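Local coordinates for protein aminoglycoside N(3)-acetyltransferase (Streptomyces griseus, PDB 7LAP) that probably transfers an acetyl group to the 3-amino group of aminoglycoside antibiotics, as an N-acetyltransferase of the Antibiotic_NAT resistance family, at residues Thr46-Ser49 with Ala50-Tyr53; Gly20-Thr23 with Arg24-Arg28. One frame throughout, in Å; residues are numbered along the deposited sequence.

Contact 1: residues Thr46-Ser49 with Ala50-Tyr53; sequences TRLS and AIGY
Leu48 and Ile51 meet along one side of a single short helical turn, their CD1 methyls 4.3 Å apart. Ile51 also leans over the peptide oxygen of Leu48: its CB lies 3.4 Å from Leu48 O, with CG1 anti to its own carbonyl carbon (chi1 -59°) and the chain extended to CD1. The CG2 methyl of Thr46 approaches the same CD1 from the strand end. On another side of the turn, Ala50 CB rests 3.2 Å from Arg47 O, and the CG methylene of Arg47 comes to 4.1 Å from Ala50 CB before the arginine chain leads away.

Three successive i to i+3 backbone bonds hold this turn. Ala50 N reaches Arg47 O at 3.0 Å, and Ile51 N reaches Leu48 O at 3.1 Å; the N-H angles are bent, at 134° and 139°. A weak third bond joins Gly52 N to Ser49 O, and Gly52, with positive phi, takes the chain out of the helix. Farther out, Val61 of helix 58-69 touches both Leu48 and Ile51, and Arg17 NE donates to Ala50 O.

The spacing and bent bonds are those of a 3-10-like turn, in which backbone pairing satisfies the peptide oxygens of Arg47 and Leu48 while the aliphatic groups of Leu48 and Ile51 pack against helix 58-69.

Contact 2: residues Gly20-Thr23 with Arg24-Arg28; sequences GPVT and RDRIR. With FMT (formic acid), chain M.
Val22 and Ile27 cross at about a right angle where the loop enters helix 24-34, and CG1 of Val22 lies 3.5 Å from CG1 of Ile27. Val22 presents this methyl because CG1 is anti to its backbone N (chi1 176°); the CD methylene of Arg26 touches the same methyl at 4.0 Å. Ile27 CG1 also comes within 3.3 Å of Thr23 O.

Thr23 is the N-cap. With chi1 at 67°, its OG1 stands between the backbone N and the carbonyl carbon and turns to the first helical turn, where it accepts a weak capping bond from Arg26 N. Thr23 O takes a nearly straight bond from Ile27 N at 3.0 Å, close to the line of the carbonyl, and a second, weak one from Arg26 N.

On the helix itself, Arg28 grips Asp25 side-on: NE at 2.8 Å and NH2 at 2.7 Å both converge on OD1, from one face of the carboxylate, while OD1 lies near the guanidinium plane. Arg24 extends fully, and its NH1 holds O1 of a formic acid, probably from the crystallisation liquor, at 3.0 Å. Arg24 NE makes a salt bridge with Asp67, and Arg26 NE one with Asp30.

This helix start lies beside helix 58-69, where Thr60 and Asp63 meet Arg24 and Ala64 meets Ile27. Backbone bonding ties Val22 to Ser55, and His103 of the second subunit packs on Thr23.

How the contacts relate
Contact 2 precedes contact 1 in the chain, and their centres are about 11 Å apart. Their direct junction is a probable hydrogen bond from Val22 N to Tyr53 O at 2.7 Å, supported by packing of Tyr53 CD2 on Pro21 CA at 4.0 Å and of Val22 CG2 on Ile51 O. Helix 58-69 flanks both, so the helix following strand 41-46 and the start of helix 24-34 share one neighbour. Near this junction the second subunit also approaches, with Pro86 on Tyr53 and Trp96 on Pro21, and it reaches contact 2 again at Thr23. The formic acid is bound on the Arg24 side of contact 2.

Contact 1: residues Thr46-Ser49 with Ala50-Tyr53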
loop_
_atom_site.group_PDB
_atom_site.type_symbol
_atom_site.label_atom_id
_atom_site.label_comp_id
_atom_site.label_asym_id
_atom_site.label_seq_id
_atom_site.Cartn_x
_atom_site.Cartn_y
_atom_site.Cartn_z
ATOM N N THR B 46 -8.864 0.386 -11.740
ATOM C CA THR B 46 -9.216 1.680 -11.168
ATOM C C THR B 46 -8.056 2.653 -11.296
ATOM O O THR B 46 -6.908 2.316 -10.973
ATOM C CB THR B 46 -9.603 1.559 -9.696
ATOM O OG1 THR B 46 -10.545 0.505 -9.538
ATOM C CG2 THR B 46 -10.233 2.913 -9.193
ATOM N N ARG B 47 -8.363 3.877 -11.713
ATOM C CA ARG B 47 -7.435 4.993 -11.550
ATOM C C ARG B 47 -8.141 5.947 -10.588
ATOM O O ARG B 47 -8.990 6.753 -10.977
ATOM C CB ARG B 47 -7.079 5.609 -12.903
ATOM C CG ARG B 47 -6.093 6.745 -12.827
ATOM C CD ARG B 47 -5.385 6.945 -14.177
ATOM N NE ARG B 47 -4.460 5.844 -14.415
ATOM C CZ ARG B 47 -3.793 5.671 -15.548
ATOM N NH1 ARG B 47 -3.963 6.525 -16.543
ATOM N NH2 ARG B 47 -2.978 4.641 -15.681
ATOM N N LEU B 48 -7.807 5.814 -9.304
ATOM C CA LEU B 48 -8.617 6.418 -8.259
ATOM C C LEU B 48 -8.696 7.940 -8.393
ATOM O O LEU B 48 -9.768 8.518 -8.220
ATOM C CB LEU B 48 -8.062 6.020 -6.886
ATOM C CG LEU B 48 -8.702 6.632 -5.635
ATOM C CD1 LEU B 48 -10.205 6.236 -5.502
ATOM C CD2 LEU B 48 -7.929 6.159 -4.381
ATOM N N SER B 49 -7.582 8.613 -8.683
ATOM C CA SER B 49 -7.633 10.073 -8.776
ATOM C C SER B 49 -8.497 10.560 -9.936
ATOM O O SER B 49 -8.954 11.707 -9.920
ATOM C CB SER B 49 -6.218 10.641 -8.927
ATOM O OG SER B 49 -5.470 10.316 -7.778
ATOM N N ALA B 50 -8.688 9.736 -10.969
ATOM C CA ALA B 50 -9.544 10.132 -12.088
ATOM C C ALA B 50 -10.978 10.347 -11.628
ATOM O O ALA B 50 -11.699 11.160 -12.210
ATOM C CB ALA B 50 -9.520 9.057 -13.188
ATOM N N ILE B 51 -11.412 9.616 -10.598
ATOM C CA ILE B 51 -12.759 9.803 -10.059
ATOM C C ILE B 51 -12.908 11.196 -9.457
ATOM O O ILE B 51 -13.970 11.816 -9.555
ATOM C CB ILE B 51 -13.075 8.705 -9.022
ATOM C CG1 ILE B 51 -12.963 7.325 -9.662
ATOM C CG2 ILE B 51 -14.477 8.884 -8.418
ATOM C CD1 ILE B 51 -13.110 6.111 -8.639
ATOM N N GLY B 52 -11.846 11.713 -8.839
ATOM C CA GLY B 52 -11.892 12.968 -8.120
ATOM C C GLY B 52 -11.513 12.751 -6.668
ATOM O O GLY B 52 -10.838 11.765 -6.333
ATOM N N TYR B 53 -12.018 13.633 -5.806
ATOM C CA TYR B 53 -11.737 13.500 -4.370
ATOM C C TYR B 53 -12.744 12.518 -3.789
ATOM O O TYR B 53 -13.925 12.844 -3.624
ATOM C CB TYR B 53 -11.792 14.860 -3.657
ATOM C CG TYR B 53 -11.544 14.641 -2.178
ATOM C CD1 TYR B 53 -10.256 14.487 -1.674
ATOM C CD2 TYR B 53 -12.612 14.505 -1.294
ATOM C CE1 TYR B 53 -10.042 14.224 -0.293
ATOM C CE2 TYR B 53 -12.409 14.234 0.056
ATOM C CZ TYR B 53 -11.135 14.094 0.562
ATOM O OH TYR B 53 -10.997 13.805 1.933
#

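Contact 2: residues Gly20-Thr23 with Arg24-Arg28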
loop_
_atom_site.group_PDB
_atom_site.type_symbol
_atom_site.label_atom_id
_atom_site.label_comp_id
_atom_site.label_asym_id
_atom_site.label_seq_id
_atom_site.Cartn_x
_atom_site.Cartn_y
_atom_site.Cartn_z
ATOM N N GLY B 20 -16.139 18.818 -5.851
ATOM C CA GLY B 20 -16.473 18.520 -4.489
ATOM C C GLY B 20 -16.292 17.048 -4.224
ATOM O O GLY B 20 -16.023 16.263 -5.145
ATOM N N PRO B 21 -16.451 16.657 -2.955
ATOM C CA PRO B 21 -16.282 15.246 -2.567
ATOM C C PRO B 21 -17.182 14.302 -3.351
ATOM O O PRO B 21 -18.336 14.609 -3.665
ATOM C CB PRO B 21 -16.663 15.230 -1.076
ATOM C CG PRO B 21 -16.581 16.694 -0.625
ATOM C CD PRO B 21 -16.937 17.498 -1.849
ATOM N N VAL B 22 -16.650 13.128 -3.636
ATOM C CA VAL B 22 -17.393 12.055 -4.288
ATOM C C VAL B 22 -17.703 11.022 -3.215
ATOM O O VAL B 22 -16.785 10.515 -2.561
ATOM C CB VAL B 22 -16.586 11.438 -5.442
ATOM C CG1 VAL B 22 -17.327 10.293 -6.021
ATOM C CG2 VAL B 22 -16.278 12.523 -6.555
ATOM N N THR B 23 -18.986 10.744 -2.995
ATOM C CA THR B 23 -19.360 9.881 -1.882
ATOM C C THR B 23 -19.721 8.470 -2.343
ATOM O O THR B 23 -19.955 8.205 -3.521
ATOM C CB THR B 23 -20.545 10.470 -1.151
ATOM O OG1 THR B 23 -21.679 10.407 -2.038
ATOM C CG2 THR B 23 -20.232 11.902 -0.748
ATOM N N ARG B 24 -19.828 7.580 -1.358
ATOM C CA ARG B 24 -20.214 6.196 -1.609
ATOM C C ARG B 24 -21.538 6.109 -2.386
ATOM O O ARG B 24 -21.635 5.414 -3.394
ATOM C CB ARG B 24 -20.317 5.475 -0.264
ATOM C CG ARG B 24 -20.827 4.043 -0.334
ATOM C CD ARG B 24 -20.963 3.488 1.091
ATOM N NE ARG B 24 -21.551 2.155 1.116
ATOM C CZ ARG B 24 -21.599 1.406 2.214
ATOM N NH1 ARG B 24 -21.105 1.894 3.348
ATOM N NH2 ARG B 24 -22.145 0.190 2.179
ATOM N N ASP B 25 -22.570 6.799 -1.928
ATOM C CA ASP B 25 -23.857 6.666 -2.608
ATOM C C ASP B 25 -23.844 7.260 -4.017
ATOM O O ASP B 25 -24.589 6.807 -4.896
ATOM C CB ASP B 25 -24.973 7.312 -1.804
ATOM C CG ASP B 25 -26.301 7.157 -2.497
ATOM O OD1 ASP B 25 -26.785 6.002 -2.572
ATOM O OD2 ASP B 25 -26.840 8.166 -3.007
ATOM N N ARG B 26 -23.001 8.251 -4.267
ATOM C CA ARG B 26 -22.946 8.814 -5.604
ATOM C C ARG B 26 -22.245 7.868 -6.565
ATOM O O ARG B 26 -22.653 7.728 -7.724
ATOM C CB ARG B 26 -22.242 10.171 -5.575
ATOM C CG ARG B 26 -22.285 10.873 -6.919
ATOM C CD ARG B 26 -21.001 10.653 -7.612
ATOM N NE ARG B 26 -20.961 11.311 -8.915
ATOM C CZ ARG B 26 -20.672 12.595 -9.089
ATOM N NH1 ARG B 26 -20.439 13.378 -8.046
ATOM N NH2 ARG B 26 -20.630 13.081 -10.300
ATOM N N ILE B 27 -21.158 7.248 -6.114
ATOM C CA ILE B 27 -20.508 6.216 -6.897
ATOM C C ILE B 27 -21.475 5.065 -7.183
ATOM O O ILE B 27 -21.549 4.568 -8.312
ATOM C CB ILE B 27 -19.246 5.731 -6.171
ATOM C CG1 ILE B 27 -18.249 6.901 -6.047
ATOM C CG2 ILE B 27 -18.633 4.644 -6.965
ATOM C CD1 ILE B 27 -16.967 6.534 -5.212
ATOM N N ARG B 28 -22.226 4.632 -6.168
ATOM C CA ARG B 28 -23.193 3.562 -6.374
ATOM C C ARG B 28 -24.174 3.945 -7.467
ATOM O O ARG B 28 -24.471 3.148 -8.367
ATOM C CB ARG B 28 -23.946 3.259 -5.071
ATOM C CG ARG B 28 -25.045 2.166 -5.254
ATOM C CD ARG B 28 -26.271 2.358 -4.386
ATOM N NE ARG B 28 -26.697 3.761 -4.321
ATOM C CZ ARG B 28 -27.403 4.408 -5.263
ATOM N NH1 ARG B 28 -27.793 3.786 -6.382
ATOM N NH2 ARG B 28 -27.734 5.690 -5.074
HETATM C C FMT M . -21.073 -0.813 5.159
HETATM O O1 FMT M . -21.688 0.095 5.720
HETATM O O2 FMT M . -21.572 -1.893 4.830
#